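Local coordinates for Anapc5 protein (Xenopus laevis, PDB 5BPZ), which forms part of the anaphase-promoting complex, the cell-cycle ubiquitin ligase, where it probably serves as a scaffolding rather than a catalytic subunit, at residues I35-L38 and V39-E43; S74-I77 and K78-E82; S89-H92 and I93-L97. All blocks are in the same frame, centred on the assembly; numbering follows the deposited sequence.

Interaction 1: I35-L38 and V39-E43; sequences ISVL and VLLSE
The flat groups through which I35-L38 meets V39-E43 are the peptide units of one continuous α-helix. The carbonyl of I35 takes the amide of V39 in its own plane, with I35 O 2.9 Å from V39 N, and the methyl V39 CG2 lies 3.4 Å from the same I35 O. S36 is met differently: L40 N, 2.9 Å from S36 O, is tilted 30° out of the carbonyl plane. V37 O accepts L41 N at 2.8 Å, and the leucine side chain leans back toward that oxygen. With its CG anti to the carbonyl carbon (chi1 -71°), L41 CG comes to 3.4 Å from V37 O, while the branch L41 CD1 reaches V37 CG1 at 4.3 Å, a loose apolar contact one turn along. L38 O takes the fourth i to i+4 bond, from S42 N at 2.9 Å. The hydroxyl of S36 is buried and satisfied within the same helix, by the carbonyl oxygen of P32.

Helix 32-46 lies at the heart of an all-helical domain, this contact being centred about 3 Å from the centre of the chain. V37, L40 and L41 face helix 52-67, and L38 enters between the aromatic and aliphatic side chains of helices 103-114 and 129-142. I35, S36 and V39 rest on helix 85-99.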
loop_
_atom_site.group_PDB
_atom_site.type_symbol
_atom_site.label_atom_id
_atom_site.label_comp_id
_atom_site.label_asym_id
_atom_site.label_seq_id
_atom_site.Cartn_x
_atom_site.Cartn_y
_atom_site.Cartn_z
ATOM N N ILE A 35 2.144 -2.331 -3.234
ATOM C CA ILE A 35 0.753 -2.551 -2.799
ATOM C C ILE A 35 0.576 -1.956 -1.398
ATOM O O ILE A 35 -0.394 -1.240 -1.135
ATOM C CB ILE A 35 0.397 -4.067 -2.846
ATOM C CG1 ILE A 35 0.293 -4.564 -4.314
ATOM C CG2 ILE A 35 -0.895 -4.366 -2.076
ATOM C CD1 ILE A 35 0.286 -6.156 -4.486
ATOM N N SER A 36 1.553 -2.217 -0.526
ATOM C CA SER A 36 1.598 -1.724 0.850
ATOM C C SER A 36 1.653 -0.188 0.897
ATOM O O SER A 36 1.032 0.431 1.759
ATOM C CB SER A 36 2.775 -2.362 1.574
ATOM O OG SER A 36 2.655 -3.775 1.513
ATOM N N VAL A 37 2.339 0.422 -0.075
ATOM C CA VAL A 37 2.421 1.880 -0.221
ATOM C C VAL A 37 1.046 2.430 -0.663
ATOM O O VAL A 37 0.593 3.444 -0.130
ATOM C CB VAL A 37 3.587 2.315 -1.138
ATOM C CG1 VAL A 37 3.548 3.818 -1.403
ATOM C CG2 VAL A 37 4.928 1.926 -0.512
ATOM N N LEU A 38 0.361 1.716 -1.573
ATOM C CA LEU A 38 -0.990 2.067 -2.020
ATOM C C LEU A 38 -1.954 2.006 -0.838
ATOM O O LEU A 38 -2.746 2.922 -0.672
ATOM C CB LEU A 38 -1.469 1.148 -3.164
ATOM C CG LEU A 38 -0.729 1.259 -4.501
ATOM C CD1 LEU A 38 -1.146 0.141 -5.434
ATOM C CD2 LEU A 38 -0.955 2.639 -5.178
ATOM N N VAL A 39 -1.851 0.950 0.007
ATOM C CA VAL A 39 -2.641 0.748 1.239
ATOM C C VAL A 39 -2.373 1.951 2.171
ATOM O O VAL A 39 -3.316 2.528 2.716
ATOM C CB VAL A 39 -2.293 -0.608 1.928
ATOM C CG1 VAL A 39 -2.809 -0.663 3.365
ATOM C CG2 VAL A 39 -2.818 -1.797 1.119
ATOM N N LEU A 40 -1.090 2.333 2.326
ATOM C CA LEU A 40 -0.706 3.478 3.134
ATOM C C LEU A 40 -1.324 4.780 2.598
ATOM O O LEU A 40 -1.876 5.555 3.383
ATOM C CB LEU A 40 0.817 3.584 3.252
ATOM C CG LEU A 40 1.386 4.879 3.834
ATOM C CD1 LEU A 40 0.984 5.065 5.290
ATOM C CD2 LEU A 40 2.876 4.912 3.687
ATOM N N LEU A 41 -1.266 4.994 1.274
ATOM C CA LEU A 41 -1.849 6.190 0.665
ATOM C C LEU A 41 -3.355 6.217 0.881
ATOM O O LEU A 41 -3.896 7.252 1.261
ATOM C CB LEU A 41 -1.495 6.303 -0.824
ATOM C CG LEU A 41 -0.036 6.653 -1.135
ATOM C CD1 LEU A 41 0.288 6.354 -2.610
ATOM C CD2 LEU A 41 0.273 8.110 -0.789
ATOM N N SER A 42 -4.011 5.058 0.745
ATOM C CA SER A 42 -5.452 4.928 0.969
ATOM C C SER A 42 -5.823 5.243 2.431
ATOM O O SER A 42 -6.724 6.055 2.670
ATOM C CB SER A 42 -5.923 3.535 0.582
ATOM O OG SER A 42 -7.316 3.394 0.788
ATOM N N GLU A 43 -5.104 4.620 3.396
ATOM C CA GLU A 43 -5.314 4.814 4.828
ATOM C C GLU A 43 -5.033 6.239 5.273
ATOM O O GLU A 43 -5.702 6.737 6.180
ATOM C CB GLU A 43 -4.514 3.798 5.660
ATOM C CG GLU A 43 -5.042 2.367 5.546
ATOM C CD GLU A 43 -6.535 2.197 5.755
ATOM O OE1 GLU A 43 -7.047 2.656 6.803
ATOM O OE2 GLU A 43 -7.201 1.641 4.849
#

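Interaction 2: S74-I77 and K78-E82; sequences SKLI and KIVEE
L76 and V80, one turn apart, form the tightly packed side of the contact between S74-I77 and K78-E82. Their side chains cross obliquely, L76 CD1 meeting V80 CG2 at 4.1 Å. The tighter approach is to the backbone: V80 CG2, the methyl set anti to the carbonyl carbon, sits 3.2 Å from L76 O. That oxygen also receives V80 N at 3.0 Å, so one valine supplies both its polar and an apolar neighbour. This is the i to i+4 pattern of an amphipathic α-helix, here helix 73-83 of the helical Apc5 N-terminal domain. L76 and V80 press against S36 and L40 of helix 32-46, and I77 and V80 also touch helix 85-99.

The looser side carries the exposed chains of K75, K78 and E81. K78 starts back toward the preceding turn, with K78 CG 3.4 Å from S74 O, and a bend at its last torsion (chi4 73°) swings the amine round to the serine hydroxyl. K78 NZ and S74 OG are then 3.4 Å apart, a weak hydrogen bond; a bound 1,2-ethanediol, probably from the crystallisation liquor, lies about 3 Å from the S74 side chain. The aliphatic stem of K75 only brushes I79, its CE being 4.3 Å from I79 CD1. E81 reaches back across I77, its carboxylate merely touching a methyl: E81 OE2 lies 3.5 Å from I77 CG2, beside the backbone bond from E81 N to I77 O.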
loop_
_atom_site.group_PDB
_atom_site.type_symbol
_atom_site.label_atom_id
_atom_site.label_comp_id
_atom_site.label_asym_id
_atom_site.label_seq_id
_atom_site.Cartn_x
_atom_site.Cartn_y
_atom_site.Cartn_z
ATOM N N SER A 74 8.029 -5.054 7.618
ATOM C CA SER A 74 8.513 -4.711 8.959
ATOM C C SER A 74 9.136 -3.315 8.982
ATOM O O SER A 74 8.787 -2.514 9.851
ATOM C CB SER A 74 9.518 -5.754 9.436
ATOM O OG SER A 74 9.795 -5.593 10.817
ATOM N N LYS A 75 9.996 -3.005 7.988
ATOM C CA LYS A 75 10.643 -1.698 7.869
ATOM C C LYS A 75 9.644 -0.610 7.508
ATOM O O LYS A 75 9.687 0.473 8.091
ATOM C CB LYS A 75 11.806 -1.723 6.873
ATOM C CG LYS A 75 12.814 -0.607 7.141
ATOM C CD LYS A 75 13.969 -0.632 6.155
ATOM C CE LYS A 75 14.505 0.746 5.870
ATOM N NZ LYS A 75 15.198 0.798 4.553
ATOM N N LEU A 76 8.739 -0.901 6.564
ATOM C CA LEU A 76 7.712 0.047 6.147
ATOM C C LEU A 76 6.818 0.441 7.315
ATOM O O LEU A 76 6.601 1.630 7.514
ATOM C CB LEU A 76 6.876 -0.508 4.986
ATOM C CG LEU A 76 5.709 0.364 4.518
ATOM C CD1 LEU A 76 6.198 1.727 3.990
ATOM C CD2 LEU A 76 4.903 -0.345 3.467
ATOM N N ILE A 77 6.354 -0.534 8.114
ATOM C CA ILE A 77 5.500 -0.273 9.289
ATOM C C ILE A 77 6.245 0.575 10.323
ATOM O O ILE A 77 5.641 1.468 10.917
ATOM C CB ILE A 77 4.899 -1.603 9.875
ATOM C CG1 ILE A 77 4.019 -2.370 8.825
ATOM C CG2 ILE A 77 4.140 -1.387 11.204
ATOM C CD1 ILE A 77 2.900 -1.554 8.071
ATOM N N LYS A 78 7.559 0.314 10.521
ATOM C CA LYS A 78 8.385 1.077 11.465
ATOM C C LYS A 78 8.461 2.546 11.045
ATOM O O LYS A 78 8.247 3.419 11.871
ATOM C CB LYS A 78 9.779 0.454 11.623
ATOM C CG LYS A 78 9.787 -0.763 12.538
ATOM C CD LYS A 78 11.159 -1.416 12.613
ATOM C CE LYS A 78 11.261 -2.401 13.757
ATOM N NZ LYS A 78 10.503 -3.653 13.494
ATOM N N ILE A 79 8.640 2.806 9.745
ATOM C CA ILE A 79 8.663 4.161 9.181
ATOM C C ILE A 79 7.311 4.864 9.385
ATOM O O ILE A 79 7.286 5.999 9.859
ATOM C CB ILE A 79 9.113 4.142 7.691
ATOM C CG1 ILE A 79 10.577 3.660 7.575
ATOM C CG2 ILE A 79 8.934 5.526 7.053
ATOM C CD1 ILE A 79 11.031 3.258 6.203
ATOM N N VAL A 80 6.197 4.185 9.042
ATOM C CA VAL A 80 4.827 4.710 9.170
ATOM C C VAL A 80 4.489 5.024 10.643
ATOM O O VAL A 80 3.840 6.029 10.902
ATOM C CB VAL A 80 3.770 3.781 8.500
ATOM C CG1 VAL A 80 2.362 4.357 8.627
ATOM C CG2 VAL A 80 4.100 3.541 7.029
ATOM N N GLU A 81 4.965 4.190 11.594
ATOM C CA GLU A 81 4.768 4.369 13.041
ATOM C C GLU A 81 5.365 5.689 13.532
ATOM O O GLU A 81 4.813 6.312 14.435
ATOM C CB GLU A 81 5.429 3.212 13.806
ATOM C CG GLU A 81 4.446 2.264 14.467
ATOM C CD GLU A 81 4.940 0.842 14.667
ATOM O OE1 GLU A 81 6.096 0.659 15.116
ATOM O OE2 GLU A 81 4.151 -0.094 14.406
ATOM N N GLU A 82 6.493 6.108 12.932
ATOM C CA GLU A 82 7.187 7.341 13.298
ATOM C C GLU A 82 6.439 8.622 12.937
ATOM O O GLU A 82 6.442 9.549 13.740
ATOM C CB GLU A 82 8.593 7.378 12.700
ATOM C CG GLU A 82 9.613 6.583 13.495
ATOM C CD GLU A 82 11.062 6.934 13.216
ATOM O OE1 GLU A 82 11.342 7.548 12.160
ATOM O OE2 GLU A 82 11.922 6.577 14.053
#

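Interaction 3: S89-H92 and I93-L97; sequences SSVH and IRIKL
V91 and I95 lie side by side and point the same way, V91 CG1 touching I95 CD1 at 3.8 Å. The isoleucine tip also leans on the carbonyl one turn back, I95 CD1 being 3.3 Å from V91 O, the oxygen that accepts I95 N at 3.2 Å. A similar but tighter approach occurs at the start of the segment, where I93 CG1, anti to the carbonyl carbon (chi1 -52°), stands 3.2 Å from S89 O. The same S89 O accepts the hydrogen bond of I93 N, at 2.9 Å. R94 N bonds to S90 O at 3.1 Å, and R94 CB, 3.3 Å from S90 O, lies close to the same acceptor. In the next pair K96 CB packs 3.4 Å from H92 O, which takes the amide of K96.

Beyond this shell the longer side chains leave the turn. R94 is bent at its second and third torsions, which carries the guanidinium away from S89-H92 to E43 of helix 32-46, where NH2 forms a salt bridge; the same nitrogen also makes a weak hydrogen bond to the hydroxyl of S42. K96 bends likewise at its outer torsions, and its NZ forms long, weak ion pairs with E100 and E164. The H92 ring meets that of F160 on helix 146-164, the two planes at about 50°. The whole is an amphipathic α-helix packed on its inner side against helices 32-46, 73-83 and 146-164 of an all-helical domain: V91 and I95 supply the buried stripe, while S89 and I93 remain on the exposed side.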
loop_
_atom_site.group_PDB
_atom_site.type_symbol
_atom_site.label_atom_id
_atom_site.label_comp_id
_atom_site.label_asym_id
_atom_site.label_seq_id
_atom_site.Cartn_x
_atom_site.Cartn_y
_atom_site.Cartn_z
ATOM N N SER A 89 -0.944 0.748 12.130
ATOM C CA SER A 89 -1.669 -0.475 12.467
ATOM C C SER A 89 -2.716 -0.786 11.422
ATOM O O SER A 89 -2.861 -1.945 11.042
ATOM C CB SER A 89 -2.316 -0.363 13.848
ATOM O OG SER A 89 -1.340 -0.328 14.876
ATOM N N SER A 90 -3.445 0.239 10.954
ATOM C CA SER A 90 -4.499 0.101 9.953
ATOM C C SER A 90 -3.934 -0.419 8.644
ATOM O O SER A 90 -4.584 -1.221 7.974
ATOM C CB SER A 90 -5.204 1.434 9.729
ATOM O OG SER A 90 -5.736 1.935 10.943
ATOM N N VAL A 91 -2.731 0.042 8.281
ATOM C CA VAL A 91 -2.003 -0.374 7.083
ATOM C C VAL A 91 -1.636 -1.853 7.250
ATOM O O VAL A 91 -1.944 -2.661 6.370
ATOM C CB VAL A 91 -0.753 0.517 6.836
ATOM C CG1 VAL A 91 0.175 -0.090 5.787
ATOM C CG2 VAL A 91 -1.157 1.925 6.434
ATOM N N HIS A 92 -1.017 -2.193 8.401
ATOM C CA HIS A 92 -0.578 -3.542 8.752
ATOM C C HIS A 92 -1.715 -4.578 8.706
ATOM O O HIS A 92 -1.557 -5.622 8.066
ATOM C CB HIS A 92 0.149 -3.539 10.110
ATOM C CG HIS A 92 0.636 -4.887 10.534
ATOM N ND1 HIS A 92 1.737 -5.475 9.943
ATOM C CD2 HIS A 92 0.128 -5.736 11.458
ATOM C CE1 HIS A 92 1.874 -6.650 10.536
ATOM N NE2 HIS A 92 0.925 -6.857 11.444
ATOM N N ILE A 93 -2.866 -4.265 9.341
ATOM C CA ILE A 93 -4.043 -5.146 9.399
ATOM C C ILE A 93 -4.731 -5.259 8.028
ATOM O O ILE A 93 -5.290 -6.311 7.727
ATOM C CB ILE A 93 -5.043 -4.754 10.552
ATOM C CG1 ILE A 93 -4.349 -4.618 11.942
ATOM C CG2 ILE A 93 -6.260 -5.693 10.635
ATOM C CD1 ILE A 93 -3.796 -5.910 12.615
ATOM N N ARG A 94 -4.700 -4.195 7.206
ATOM C CA ARG A 94 -5.314 -4.241 5.872
ATOM C C ARG A 94 -4.572 -5.249 4.977
ATOM O O ARG A 94 -5.218 -6.001 4.248
ATOM C CB ARG A 94 -5.363 -2.848 5.222
ATOM C CG ARG A 94 -5.925 -2.848 3.803
ATOM C CD ARG A 94 -7.318 -2.265 3.729
ATOM N NE ARG A 94 -7.263 -0.840 3.427
ATOM C CZ ARG A 94 -7.790 -0.278 2.344
ATOM N NH1 ARG A 94 -8.460 -1.013 1.465
ATOM N NH2 ARG A 94 -7.673 1.025 2.146
ATOM N N ILE A 95 -3.225 -5.248 5.031
ATOM C CA ILE A 95 -2.385 -6.181 4.277
ATOM C C ILE A 95 -2.614 -7.582 4.833
ATOM O O ILE A 95 -2.879 -8.495 4.055
ATOM C CB ILE A 95 -0.891 -5.741 4.258
ATOM C CG1 ILE A 95 -0.736 -4.453 3.426
ATOM C CG2 ILE A 95 0.032 -6.861 3.715
ATOM C CD1 ILE A 95 0.282 -3.491 4.019
ATOM N N LYS A 96 -2.620 -7.719 6.177
ATOM C CA LYS A 96 -2.910 -8.963 6.905
ATOM C C LYS A 96 -4.211 -9.625 6.403
ATOM O O LYS A 96 -4.201 -10.817 6.114
ATOM C CB LYS A 96 -3.027 -8.673 8.418
ATOM C CG LYS A 96 -3.301 -9.907 9.294
ATOM C CD LYS A 96 -3.862 -9.495 10.641
ATOM C CE LYS A 96 -3.093 -10.067 11.805
ATOM N NZ LYS A 96 -3.303 -11.530 11.951
ATOM N N LEU A 97 -5.312 -8.841 6.289
ATOM C CA LEU A 97 -6.619 -9.327 5.836
ATOM C C LEU A 97 -6.619 -9.703 4.363
ATOM O O LEU A 97 -7.290 -10.659 3.983
ATOM C CB LEU A 97 -7.738 -8.315 6.145
ATOM C CG LEU A 97 -8.034 -8.082 7.630
ATOM C CD1 LEU A 97 -8.728 -6.756 7.844
ATOM C CD2 LEU A 97 -8.822 -9.234 8.242
#

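In the fold
The three contacts lie on successive stations of the chain; interactions 2 and 3 both pack against helix 32-46, which carries interaction 1. Interaction 1 is the inner one; the centre of interaction 2 stands 13 Å from it and that of interaction 3 10 Å. Interaction 2 joins interaction 1 by packing of side-chain carbons, S36 CB lying 3.5 Å from L76 CD2 and L40 CD1 3.7 Å from V80 CG1. Interaction 3 adds a polar tie, the salt bridge of 2.8 Å between E43 OE2 and R94 NH2. Interactions 2 and 3, on consecutive helices, meet where I77 CD1 lies 3.8 Å from V91 CG1. Helices 32-46, 73-83 and 85-99 thus touch pairwise within the Apc5 N-terminal domain.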